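Local coordinates for protein ATP-dependent RNA helicase HrpB (Escherichia coli, PDB 6EUD) that hydrolyses ATP to ADP and phosphate as a bacterial DExH-box RNA helicase and binds single-stranded RNA, at residues G105-M110 with G121-D126; L143-Q146 with D152-L155; A208-Q213 with P332-H337; A614-I619 with P670-V675; K622-L627 with A662-W667. All blocks are in the same frame, centred on the assembly; numbering follows the deposited sequence.

In the fold
The five contacts illustrate small, mostly apolar meetings of helix, strand and loop. Contacts 1 and 2 set helices 106-113 and 133-145 on the same sheet; they meet where strands 120-125 and 154-159 pair, in the ATP-binding domain. Contact 3 repeats the helix-on-sheet scheme in the second helicase domain, its centre about 42 Å from that of contact 1. Contacts 4 and 5, across the molecule's centre, join helices to loops, with contact 5 nested inside the chain closed by contact 4. All five are mainly buried. Aliphatic packing dominates; contact 2 alone adds a cross-segment hydrogen bond, contacts 3 and 4 rely on methionine, and contact 5 on tryptophan.

Contact 1: G105-M110 with G121-D126; sequences GVLTRM and GLVILD
Leu107 reaches from the helix that starts after Gly105 onto Leu125 and Val123 of strand 120-125, and one methyl does all the touching. From CA its CB is aimed at the strand. The next atom, CG, stands anti to the backbone N (chi1 179°), which sends the branch towards the strand. Beyond the branch, CD2 is the working tip: it lies 3.9 Å from CD2 of Leu125 and, at longer range, 4.3 Å from CG1 of Val123. It thus rests across two residues that face the same side of the strand, with Ile124 between them turned to the opposite side. Val123 aims its CB at the helix. Leu125 does not, and has to bring its end round: with CG beside the backbone N (chi1 -55°), its CD2 swings towards the helix, and the two leucine side chains meet at about a right angle. Ala138 of helix 133-145 and Val102 of strand 99-102 also touch Leu107, so this side chain is enclosed by helix 133-145 and by two strands of the sheet. Gly105, with positive phi, occupies the N-cap of the helix, and its O accepts from Arg109 N at 3.1 Å. Just after the strand, Asp126 opens the DEFH box, where its OD1 is hydrogen-bonded to Ser37 OG of the predicted ATP site. A hydrophobic strand leading into such an acidic residue beside the P-loop is the Walker B arrangement of RecA-like helicase domains.

Contact 2: L143-Q146 with D152-L155; sequences LDVQ and DLKL
The side chain of Gln146 crosses that of Leu155 at about a right angle, its OE1 3.8 Å from CD2 of Leu155. The contact closes a beta-alpha-beta crossover, in which helix 133-145 links the neighbouring parallel strands 120-125 and 154-159, and Gln146 sits where the chain turns back towards the second strand. Its chain runs extended beyond CG, long enough for NE2 to donate to Leu153 O at 2.7 Å. The bond is nearly straight, 160° at the hydrogen, and the acceptor is only 13° out of the amide plane; the donor in turn arrives nearly along the C=O axis. NE2 also donates to Pro24 O, while OE1 is bonded to Gln25 NE2, and with three partners the amide is fixed in its rotation. A leucine here would probably leave the carbonyl of Leu153 without this donor and break the tie to Pro24 and Gln25. Apolar contacts flank the amide. Leu143 points its CB away from the strand, yet its CD2 comes back to within 4.3 Å of Leu155 CD2. Val145 points its CB at the strand segment: with CG1 anti to the backbone N (chi1 178°), that methyl stops 3.7 Å from Leu153 CD2.

Contact 3: A208-Q213 with P332-H337; sequences AEMLRQ and PGISLH
Met210 spans the gap between its helix and strand 333-337, meeting two side chains at different angles. It crosses Ile334 obliquely, its terminal CE set tightly, 3.4 Å from CG2 of the isoleucine. Met210 and Leu336 lie alongside each other, pointing opposite ways, and the sulfur SD of Met210 is 3.5 Å from the leucine CB and 3.9 Å from its CD2. The chain of Met210 bends at chi2 (131°), well off a staggered value, so that sulfur and methyl are shared between the two strand residues. Here helix 199-213 packs on the sheet of the second helicase domain, where strand 333-337 runs parallel to both 186-190 and 287-302; Leu289 and Val291 of the latter strand also touch Met210. Cut back to alanine, the position would lose the sulfur and methyl, which would probably leave Ile334 and Leu336 without their helix partner and open a gap between helix and sheet. Glu209 turns its carboxylate aside from the strand and is gripped side-on by Arg212 within the helix: NH2 donates to OE2 at 3.0 Å, on the syn side, while NE reaches OE1 at 3.1 Å from above the carboxylate plane.

Contact 4: A614-I619 with P670-V675; sequences AMLNGI and PHMTGV
Met672 lays its thioether against Met615 and Leu616 of helix 608-622, and its shape decides which atom meets which. The chain leaves the backbone with CG beside the N, runs straight through chi2, and then folds at chi3 (63°). The bend presents the sulfur to one neighbour and the methyl to the other: SD lies 3.7 Å from CD2 of Leu616, while CE turns to Met615, 4.0 Å from its SD and 4.2 Å from its CB. Met615 is the opposite case, extended from CG to its tip with chi3 at 176°, and it uses the flank of that long chain rather than the end. Its sulfur is also 4.0 Å from CG1 of Val675, so a single SD faces two residues of the loop.

Both loop residues belong to a type II beta turn running from Met672 to Val675, closed by Val675 N donating to Met672 O at 3.2 Å. Gly674 takes the third position with positive phi, a conformation that a side chain would make strained. The turn thereby brings both of its ends to the helix. Val675 aims its CB at the helix and places CG1 anti to the backbone N (chi1 177°), making that methyl the leading one. Its carbonyl O is bonded to His612 NE2, earlier in the same helix, and Leu616 also packs on Leu669, just ahead of the turn.

Contact 5: K622-L627 with A662-W667; sequences KGLSVL and AALETW
Trp667 meets Leu624 and Leu627 with the outer corner of its six-membered ring, and apolar packing carries the whole contact. Leu624 sends CD2 to the ring edge, close to the ring plane and 4.4 Å from CZ2. Leu627 and the indole reach towards each other from opposite directions, CD1 of Leu627 ending 4.2 Å from CH2 of Trp667, oblique to the ring. The same CD2 of Leu624 also lies 4.4 Å from CD2 of Leu664, one helical turn before the tryptophan. All these approaches are loose van der Waals distances between buried groups. The first torsion of the tryptophan (chi1 72°) sets CG between the backbone N and the carbonyl carbon, the crowded position, and the CZ2-CH2 edge of the ring then meets the leucines.

The meeting parts are a turn and a short helix of the helical region that follows strand 596-602: the 3-10 segment 624-626 after helix 608-622, and helix 664-667, which follows directly on helix 657-662. Ala663 links those two helices, serving as N-cap of the second.

Hydrogen bonds here shape each segment internally. Ala663 O accepts from Thr666 OG1 at 2.6 Å, in the carbonyl plane and on a lone pair. The hydroxyl of Thr666 adds a side-chain donor to the two backbone N-H groups on that oxygen, those of Thr666 and Trp667. Across from it, Leu627 N donates to Leu624 O at 2.9 Å, holding the two contacting leucines on one turn. The indole NE1 is satisfied by Leu660 O of helix 657-662.

Charge stays at the margins: Glu665 is salt-bridged to Arg620 of helix 608-622, and Lys622 to Glu577.

Contact 1: G105-M110 with G121-D126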
# COMPACT_ATOMS: atom_id res chain seq x y z
N GLY A 105 8.28 -11.00 -15.09
CA GLY A 105 8.74 -11.68 -13.89
C GLY A 105 9.78 -12.76 -14.13
O GLY A 105 10.23 -13.40 -13.18
N VAL A 106 10.17 -12.96 -15.39
CA VAL A 106 11.14 -14.01 -15.72
C VAL A 106 12.49 -13.76 -15.03
O VAL A 106 13.10 -14.69 -14.49
CB VAL A 106 11.36 -14.12 -17.25
CG1 VAL A 106 12.64 -14.88 -17.57
CG2 VAL A 106 10.15 -14.77 -17.92
N LEU A 107 12.95 -12.52 -15.02
CA LEU A 107 14.21 -12.21 -14.36
C LEU A 107 14.17 -12.61 -12.88
O LEU A 107 15.13 -13.15 -12.34
CB LEU A 107 14.54 -10.73 -14.50
CG LEU A 107 15.83 -10.27 -13.82
CD1 LEU A 107 16.99 -11.19 -14.17
CD2 LEU A 107 16.17 -8.83 -14.21
N THR A 108 13.02 -12.36 -12.26
CA THR A 108 12.84 -12.75 -10.86
C THR A 108 12.98 -14.27 -10.68
O THR A 108 13.66 -14.70 -9.76
CB THR A 108 11.46 -12.28 -10.33
OG1 THR A 108 11.31 -10.87 -10.55
CG2 THR A 108 11.34 -12.58 -8.82
N ARG A 109 12.35 -15.05 -11.55
CA ARG A 109 12.48 -16.52 -11.52
C ARG A 109 13.93 -17.00 -11.64
O ARG A 109 14.37 -17.85 -10.87
CB ARG A 109 11.65 -17.16 -12.65
CG ARG A 109 10.16 -17.11 -12.39
CD ARG A 109 9.87 -17.46 -10.95
NE ARG A 109 8.80 -16.62 -10.44
CZ ARG A 109 8.68 -16.26 -9.17
NH1 ARG A 109 9.56 -16.67 -8.27
NH2 ARG A 109 7.68 -15.47 -8.81
N MET A 110 14.65 -16.44 -12.61
CA MET A 110 16.04 -16.78 -12.86
C MET A 110 16.94 -16.58 -11.63
O MET A 110 17.75 -17.44 -11.29
CB MET A 110 16.58 -15.96 -14.04
CG MET A 110 15.87 -16.25 -15.36
SD MET A 110 16.37 -15.19 -16.73
CE MET A 110 18.15 -15.42 -16.72
N GLY A 121 27.34 -12.19 -16.68
CA GLY A 121 28.28 -11.15 -16.27
C GLY A 121 27.68 -9.75 -16.20
O GLY A 121 28.10 -8.93 -15.39
N LEU A 122 26.70 -9.48 -17.04
CA LEU A 122 26.06 -8.17 -17.05
C LEU A 122 24.55 -8.28 -17.18
O LEU A 122 24.03 -9.00 -18.03
CB LEU A 122 26.62 -7.32 -18.19
CG LEU A 122 25.75 -6.12 -18.58
CD1 LEU A 122 25.68 -5.07 -17.47
CD2 LEU A 122 26.23 -5.52 -19.89
N VAL A 123 23.85 -7.56 -16.32
CA VAL A 123 22.40 -7.47 -16.43
C VAL A 123 22.01 -6.02 -16.75
O VAL A 123 22.56 -5.08 -16.16
CB VAL A 123 21.70 -7.95 -15.14
CG1 VAL A 123 20.20 -7.92 -15.31
CG2 VAL A 123 22.15 -9.37 -14.79
N ILE A 124 21.09 -5.86 -17.70
CA ILE A 124 20.60 -4.55 -18.10
C ILE A 124 19.11 -4.38 -17.78
O ILE A 124 18.27 -5.15 -18.26
CB ILE A 124 20.81 -4.31 -19.59
CG1 ILE A 124 22.26 -4.63 -19.98
CG2 ILE A 124 20.43 -2.88 -19.96
CD1 ILE A 124 22.53 -4.52 -21.46
N LEU A 125 18.79 -3.36 -16.98
CA LEU A 125 17.42 -3.02 -16.63
C LEU A 125 16.93 -1.85 -17.48
O LEU A 125 17.27 -0.70 -17.21
CB LEU A 125 17.31 -2.67 -15.14
CG LEU A 125 17.82 -3.70 -14.13
CD1 LEU A 125 17.64 -3.19 -12.73
CD2 LEU A 125 17.09 -5.01 -14.31
N ASP A 126 16.13 -2.16 -18.49
CA ASP A 126 15.72 -1.15 -19.45
C ASP A 126 14.43 -0.45 -19.03
O ASP A 126 13.66 -0.99 -18.24
CB ASP A 126 15.57 -1.79 -20.83
CG ASP A 126 15.63 -0.78 -21.95
OD1 ASP A 126 15.05 -1.05 -23.02
OD2 ASP A 126 16.24 0.30 -21.76

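Contact 2: L143-Q146 with D152-L155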
# COMPACT_ATOMS: atom_id res chain seq x y z
N LEU A 143 21.47 -6.27 -6.54
CA LEU A 143 22.39 -5.61 -5.63
C LEU A 143 22.80 -6.57 -4.49
O LEU A 143 23.87 -6.41 -3.88
CB LEU A 143 21.76 -4.34 -5.07
CG LEU A 143 21.64 -3.16 -6.06
CD1 LEU A 143 20.97 -1.94 -5.42
CD2 LEU A 143 23.01 -2.81 -6.61
N ASP A 144 21.96 -7.56 -4.19
CA ASP A 144 22.32 -8.53 -3.17
C ASP A 144 23.21 -9.61 -3.75
O ASP A 144 24.14 -10.06 -3.07
CB ASP A 144 21.08 -9.15 -2.54
CG ASP A 144 20.71 -8.47 -1.24
OD1 ASP A 144 21.22 -7.36 -0.98
OD2 ASP A 144 19.95 -9.06 -0.46
N VAL A 145 22.95 -10.03 -4.98
CA VAL A 145 23.83 -10.95 -5.69
C VAL A 145 25.24 -10.36 -5.78
O VAL A 145 26.23 -11.09 -5.69
CB VAL A 145 23.32 -11.25 -7.10
CG1 VAL A 145 24.30 -12.18 -7.81
CG2 VAL A 145 21.91 -11.85 -7.06
N GLN A 146 25.32 -9.04 -5.96
CA GLN A 146 26.60 -8.35 -6.09
C GLN A 146 27.38 -8.17 -4.78
O GLN A 146 28.57 -7.86 -4.81
CB GLN A 146 26.39 -6.98 -6.72
CG GLN A 146 26.18 -6.99 -8.21
CD GLN A 146 25.85 -5.61 -8.72
OE1 GLN A 146 25.00 -4.92 -8.15
NE2 GLN A 146 26.54 -5.18 -9.78
N ASP A 152 31.85 -9.50 -9.58
CA ASP A 152 32.27 -9.36 -10.97
C ASP A 152 31.07 -9.09 -11.86
O ASP A 152 31.20 -8.67 -13.00
CB ASP A 152 32.95 -10.64 -11.45
CG ASP A 152 31.99 -11.80 -11.48
OD1 ASP A 152 31.66 -12.35 -10.41
OD2 ASP A 152 31.52 -12.14 -12.59
N LEU A 153 29.89 -9.39 -11.32
CA LEU A 153 28.62 -9.20 -12.03
C LEU A 153 28.30 -7.71 -12.21
O LEU A 153 27.92 -7.04 -11.25
CB LEU A 153 27.48 -9.91 -11.29
CG LEU A 153 26.06 -9.66 -11.82
CD1 LEU A 153 25.82 -10.28 -13.19
CD2 LEU A 153 25.02 -10.15 -10.81
N LYS A 154 28.43 -7.21 -13.43
CA LYS A 154 28.21 -5.79 -13.71
C LYS A 154 26.72 -5.52 -13.88
O LYS A 154 25.94 -6.46 -14.03
CB LYS A 154 28.98 -5.35 -14.95
CG LYS A 154 30.46 -5.58 -14.86
CD LYS A 154 31.14 -5.24 -16.16
CE LYS A 154 32.62 -5.56 -16.11
NZ LYS A 154 33.29 -5.24 -17.41
N LEU A 155 26.33 -4.25 -13.89
CA LEU A 155 24.92 -3.89 -13.91
C LEU A 155 24.65 -2.57 -14.64
O LEU A 155 25.12 -1.50 -14.21
CB LEU A 155 24.39 -3.83 -12.47
CG LEU A 155 22.89 -3.67 -12.25
CD1 LEU A 155 22.18 -4.82 -12.91
CD2 LEU A 155 22.60 -3.61 -10.77

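Contact 3: A208-Q213 with P332-H337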
# COMPACT_ATOMS: atom_id res chain seq x y z
N ALA A 208 -8.92 22.02 -30.43
CA ALA A 208 -9.27 22.66 -31.69
C ALA A 208 -8.82 24.10 -31.69
O ALA A 208 -8.45 24.65 -32.74
CB ALA A 208 -10.79 22.58 -31.95
N GLU A 209 -8.83 24.72 -30.52
CA GLU A 209 -8.39 26.10 -30.41
C GLU A 209 -6.87 26.21 -30.56
O GLU A 209 -6.37 27.17 -31.14
CB GLU A 209 -8.85 26.69 -29.08
CG GLU A 209 -8.38 28.14 -28.83
CD GLU A 209 -8.96 29.15 -29.83
OE1 GLU A 209 -9.89 28.81 -30.60
OE2 GLU A 209 -8.48 30.31 -29.84
N MET A 210 -6.12 25.24 -30.04
CA MET A 210 -4.69 25.22 -30.27
C MET A 210 -4.32 25.05 -31.75
O MET A 210 -3.40 25.69 -32.26
CB MET A 210 -4.04 24.11 -29.44
CG MET A 210 -2.54 24.28 -29.33
SD MET A 210 -1.98 24.13 -27.68
CE MET A 210 -0.26 24.26 -27.96
N LEU A 211 -5.08 24.20 -32.44
CA LEU A 211 -4.90 23.96 -33.86
C LEU A 211 -5.18 25.23 -34.64
O LEU A 211 -4.59 25.47 -35.69
CB LEU A 211 -5.83 22.84 -34.33
CG LEU A 211 -5.52 21.45 -33.75
CD1 LEU A 211 -6.57 20.43 -34.16
CD2 LEU A 211 -4.15 21.01 -34.18
N ARG A 212 -6.09 26.04 -34.14
CA ARG A 212 -6.50 27.25 -34.84
C ARG A 212 -5.46 28.35 -34.70
O ARG A 212 -5.25 29.12 -35.61
CB ARG A 212 -7.84 27.74 -34.32
CG ARG A 212 -8.48 28.85 -35.16
CD ARG A 212 -9.69 29.48 -34.47
NE ARG A 212 -9.30 30.25 -33.28
CZ ARG A 212 -8.84 31.50 -33.31
NH1 ARG A 212 -8.72 32.14 -34.47
NH2 ARG A 212 -8.50 32.11 -32.19
N GLN A 213 -4.81 28.43 -33.55
CA GLN A 213 -3.88 29.52 -33.31
C GLN A 213 -2.45 29.16 -33.66
O GLN A 213 -1.64 30.04 -33.93
CB GLN A 213 -3.96 29.96 -31.84
CG GLN A 213 -5.26 30.63 -31.47
CD GLN A 213 -5.18 31.28 -30.10
OE1 GLN A 213 -4.10 31.65 -29.63
NE2 GLN A 213 -6.33 31.42 -29.45
N PRO A 332 11.40 24.46 -31.86
CA PRO A 332 10.71 25.10 -30.72
C PRO A 332 9.22 24.86 -30.77
O PRO A 332 8.59 25.04 -31.83
CB PRO A 332 11.02 26.58 -30.90
CG PRO A 332 12.33 26.58 -31.63
CD PRO A 332 12.28 25.41 -32.56
N GLY A 333 8.66 24.46 -29.63
CA GLY A 333 7.29 24.00 -29.59
C GLY A 333 6.49 24.66 -28.50
O GLY A 333 6.92 25.60 -27.88
N ILE A 334 5.28 24.14 -28.31
CA ILE A 334 4.31 24.71 -27.38
C ILE A 334 3.58 23.56 -26.69
O ILE A 334 3.17 22.60 -27.34
CB ILE A 334 3.28 25.61 -28.10
CG1 ILE A 334 3.97 26.65 -28.98
CG2 ILE A 334 2.32 26.27 -27.11
CD1 ILE A 334 3.00 27.45 -29.82
N SER A 335 3.43 23.66 -25.38
CA SER A 335 2.72 22.66 -24.59
C SER A 335 1.59 23.33 -23.80
O SER A 335 1.82 24.31 -23.09
CB SER A 335 3.68 21.95 -23.64
OG SER A 335 3.05 20.93 -22.89
N LEU A 336 0.38 22.81 -23.95
CA LEU A 336 -0.78 23.31 -23.22
C LEU A 336 -1.26 22.28 -22.17
O LEU A 336 -1.68 21.16 -22.52
CB LEU A 336 -1.92 23.66 -24.19
CG LEU A 336 -3.25 24.07 -23.56
CD1 LEU A 336 -3.12 25.35 -22.70
CD2 LEU A 336 -4.35 24.25 -24.61
N HIS A 337 -1.18 22.64 -20.89
CA HIS A 337 -1.62 21.75 -19.83
C HIS A 337 -3.03 22.11 -19.37
O HIS A 337 -3.29 23.24 -18.99
CB HIS A 337 -0.61 21.78 -18.67
CG HIS A 337 0.80 21.46 -19.10
ND1 HIS A 337 1.29 20.17 -19.18
CD2 HIS A 337 1.82 22.26 -19.50
CE1 HIS A 337 2.54 20.19 -19.59
NE2 HIS A 337 2.89 21.45 -19.79

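Contact 4: A614-I619 with P670-V675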
# COMPACT_ATOMS: atom_id res chain seq x y z
N ALA A 614 -18.69 -14.38 26.27
CA ALA A 614 -19.88 -13.73 25.71
C ALA A 614 -20.10 -12.35 26.36
O ALA A 614 -20.55 -11.42 25.70
CB ALA A 614 -21.12 -14.61 25.88
N MET A 615 -19.77 -12.23 27.64
CA MET A 615 -19.87 -10.95 28.33
C MET A 615 -18.85 -9.92 27.82
O MET A 615 -19.17 -8.72 27.72
CB MET A 615 -19.69 -11.16 29.83
CG MET A 615 -20.86 -11.85 30.51
SD MET A 615 -20.57 -12.07 32.29
CE MET A 615 -22.12 -12.80 32.81
N LEU A 616 -17.62 -10.38 27.52
CA LEU A 616 -16.60 -9.51 26.93
C LEU A 616 -17.10 -8.89 25.63
O LEU A 616 -16.89 -7.70 25.38
CB LEU A 616 -15.30 -10.26 26.67
CG LEU A 616 -14.51 -10.79 27.88
CD1 LEU A 616 -13.15 -11.23 27.44
CD2 LEU A 616 -14.40 -9.74 28.94
N ASN A 617 -17.74 -9.71 24.79
CA ASN A 617 -18.31 -9.23 23.54
C ASN A 617 -19.45 -8.23 23.78
O ASN A 617 -19.66 -7.29 23.00
CB ASN A 617 -18.81 -10.40 22.70
CG ASN A 617 -17.68 -11.27 22.16
OD1 ASN A 617 -16.60 -10.77 21.85
ND2 ASN A 617 -17.92 -12.56 22.04
N GLY A 618 -20.19 -8.45 24.86
CA GLY A 618 -21.26 -7.54 25.24
C GLY A 618 -20.68 -6.20 25.65
O GLY A 618 -21.26 -5.15 25.35
N ILE A 619 -19.54 -6.24 26.33
CA ILE A 619 -18.85 -5.02 26.74
C ILE A 619 -18.36 -4.27 25.50
O ILE A 619 -18.49 -3.04 25.41
CB ILE A 619 -17.66 -5.33 27.67
CG1 ILE A 619 -18.17 -6.00 28.95
CG2 ILE A 619 -16.85 -4.06 27.97
CD1 ILE A 619 -17.08 -6.60 29.80
N PRO A 670 -9.01 -12.59 33.08
CA PRO A 670 -8.42 -13.34 34.20
C PRO A 670 -9.12 -13.13 35.54
O PRO A 670 -9.08 -14.02 36.38
CB PRO A 670 -7.00 -12.79 34.28
CG PRO A 670 -6.69 -12.38 32.91
CD PRO A 670 -7.97 -11.85 32.34
N HIS A 671 -9.76 -11.97 35.73
CA HIS A 671 -10.41 -11.67 37.00
C HIS A 671 -11.88 -12.08 37.08
O HIS A 671 -12.55 -11.82 38.08
CB HIS A 671 -10.29 -10.18 37.29
CG HIS A 671 -8.88 -9.69 37.37
ND1 HIS A 671 -8.18 -9.61 38.55
CD2 HIS A 671 -8.04 -9.25 36.40
CE1 HIS A 671 -6.97 -9.15 38.31
NE2 HIS A 671 -6.85 -8.93 37.01
N MET A 672 -12.39 -12.74 36.04
CA MET A 672 -13.83 -12.98 35.94
C MET A 672 -14.27 -14.31 36.51
O MET A 672 -15.36 -14.79 36.22
CB MET A 672 -14.27 -12.87 34.48
CG MET A 672 -14.19 -11.46 33.94
SD MET A 672 -14.91 -11.32 32.30
CE MET A 672 -16.63 -11.74 32.63
N THR A 673 -13.42 -14.91 37.34
CA THR A 673 -13.79 -16.16 37.99
C THR A 673 -14.94 -15.91 38.96
O THR A 673 -14.88 -15.00 39.79
CB THR A 673 -12.60 -16.77 38.74
OG1 THR A 673 -11.46 -16.81 37.87
CG2 THR A 673 -12.94 -18.19 39.20
N GLY A 674 -16.00 -16.70 38.83
CA GLY A 674 -17.13 -16.58 39.72
C GLY A 674 -18.17 -15.56 39.31
O GLY A 674 -19.22 -15.46 39.94
N VAL A 675 -17.88 -14.80 38.26
CA VAL A 675 -18.90 -13.92 37.69
C VAL A 675 -19.91 -14.76 36.90
O VAL A 675 -19.57 -15.33 35.87
CB VAL A 675 -18.30 -12.86 36.76
CG1 VAL A 675 -19.40 -12.03 36.13
CG2 VAL A 675 -17.32 -11.98 37.52

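Contact 5: K622-L627 with A662-W667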
# COMPACT_ATOMS: atom_id res chain seq x y z
N LYS A 622 -21.47 -2.56 24.36
CA LYS A 622 -22.05 -1.51 25.20
C LYS A 622 -21.03 -0.47 25.66
O LYS A 622 -21.40 0.62 26.11
CB LYS A 622 -22.74 -2.13 26.42
CG LYS A 622 -23.99 -2.90 26.09
CD LYS A 622 -24.97 -2.01 25.37
CE LYS A 622 -26.35 -2.61 25.30
NZ LYS A 622 -26.35 -3.85 24.52
N GLY A 623 -19.75 -0.82 25.56
CA GLY A 623 -18.69 0.07 25.99
C GLY A 623 -18.22 -0.20 27.41
O GLY A 623 -18.89 -0.90 28.18
N LEU A 624 -17.08 0.36 27.77
CA LEU A 624 -16.50 0.15 29.09
C LEU A 624 -17.36 0.67 30.24
O LEU A 624 -17.19 0.27 31.39
CB LEU A 624 -15.13 0.80 29.15
CG LEU A 624 -14.12 0.19 28.20
CD1 LEU A 624 -12.84 1.00 28.30
CD2 LEU A 624 -13.89 -1.25 28.61
N SER A 625 -18.28 1.56 29.92
CA SER A 625 -19.20 2.12 30.89
C SER A 625 -19.97 1.10 31.73
O SER A 625 -20.48 1.45 32.79
CB SER A 625 -20.19 3.02 30.14
OG SER A 625 -21.47 3.03 30.74
N VAL A 626 -20.09 -0.16 31.28
CA VAL A 626 -20.83 -1.15 32.08
C VAL A 626 -19.99 -1.69 33.24
O VAL A 626 -20.52 -2.37 34.11
CB VAL A 626 -21.33 -2.37 31.24
CG1 VAL A 626 -22.47 -1.96 30.31
CG2 VAL A 626 -20.19 -3.05 30.49
N LEU A 627 -18.70 -1.40 33.22
CA LEU A 627 -17.82 -1.77 34.32
C LEU A 627 -17.92 -0.72 35.42
O LEU A 627 -18.48 0.37 35.21
CB LEU A 627 -16.38 -1.90 33.83
CG LEU A 627 -16.29 -2.95 32.73
CD1 LEU A 627 -14.90 -2.99 32.17
CD2 LEU A 627 -16.72 -4.31 33.29
N ALA A 662 -10.09 -3.90 23.04
CA ALA A 662 -9.43 -4.90 22.22
C ALA A 662 -8.75 -5.96 23.07
O ALA A 662 -8.66 -7.13 22.68
CB ALA A 662 -8.42 -4.24 21.29
N ALA A 663 -8.29 -5.57 24.26
CA ALA A 663 -7.48 -6.48 25.09
C ALA A 663 -8.22 -7.07 26.29
O ALA A 663 -7.58 -7.62 27.19
CB ALA A 663 -6.23 -5.76 25.57
N LEU A 664 -9.55 -6.97 26.31
CA LEU A 664 -10.37 -7.47 27.43
C LEU A 664 -9.99 -8.88 27.88
O LEU A 664 -9.93 -9.17 29.08
CB LEU A 664 -11.85 -7.45 27.05
CG LEU A 664 -12.47 -6.06 26.98
CD1 LEU A 664 -13.87 -6.13 26.40
CD2 LEU A 664 -12.49 -5.46 28.37
N GLU A 665 -9.71 -9.73 26.90
CA GLU A 665 -9.26 -11.10 27.14
C GLU A 665 -7.99 -11.13 27.99
O GLU A 665 -7.82 -11.98 28.86
CB GLU A 665 -9.04 -11.82 25.80
CG GLU A 665 -10.33 -12.22 25.06
CD GLU A 665 -11.04 -11.05 24.38
OE1 GLU A 665 -10.40 -9.98 24.18
OE2 GLU A 665 -12.24 -11.18 24.04
N THR A 666 -7.09 -10.18 27.76
CA THR A 666 -5.82 -10.18 28.48
C THR A 666 -5.92 -9.51 29.87
O THR A 666 -5.46 -10.08 30.85
CB THR A 666 -4.71 -9.52 27.63
OG1 THR A 666 -5.05 -8.15 27.37
CG2 THR A 666 -4.60 -10.21 26.30
N TRP A 667 -6.54 -8.33 29.97
CA TRP A 667 -6.54 -7.61 31.26
C TRP A 667 -7.76 -7.86 32.16
O TRP A 667 -7.65 -7.73 33.39
CB TRP A 667 -6.37 -6.10 31.04
CG TRP A 667 -7.53 -5.35 30.45
CD1 TRP A 667 -7.82 -5.20 29.13
CD2 TRP A 667 -8.52 -4.58 31.16
NE1 TRP A 667 -8.94 -4.42 28.96
CE2 TRP A 667 -9.39 -4.02 30.19
CE3 TRP A 667 -8.77 -4.32 32.51
CZ2 TRP A 667 -10.50 -3.22 30.54
CZ3 TRP A 667 -9.87 -3.53 32.86
CH2 TRP A 667 -10.72 -2.99 31.88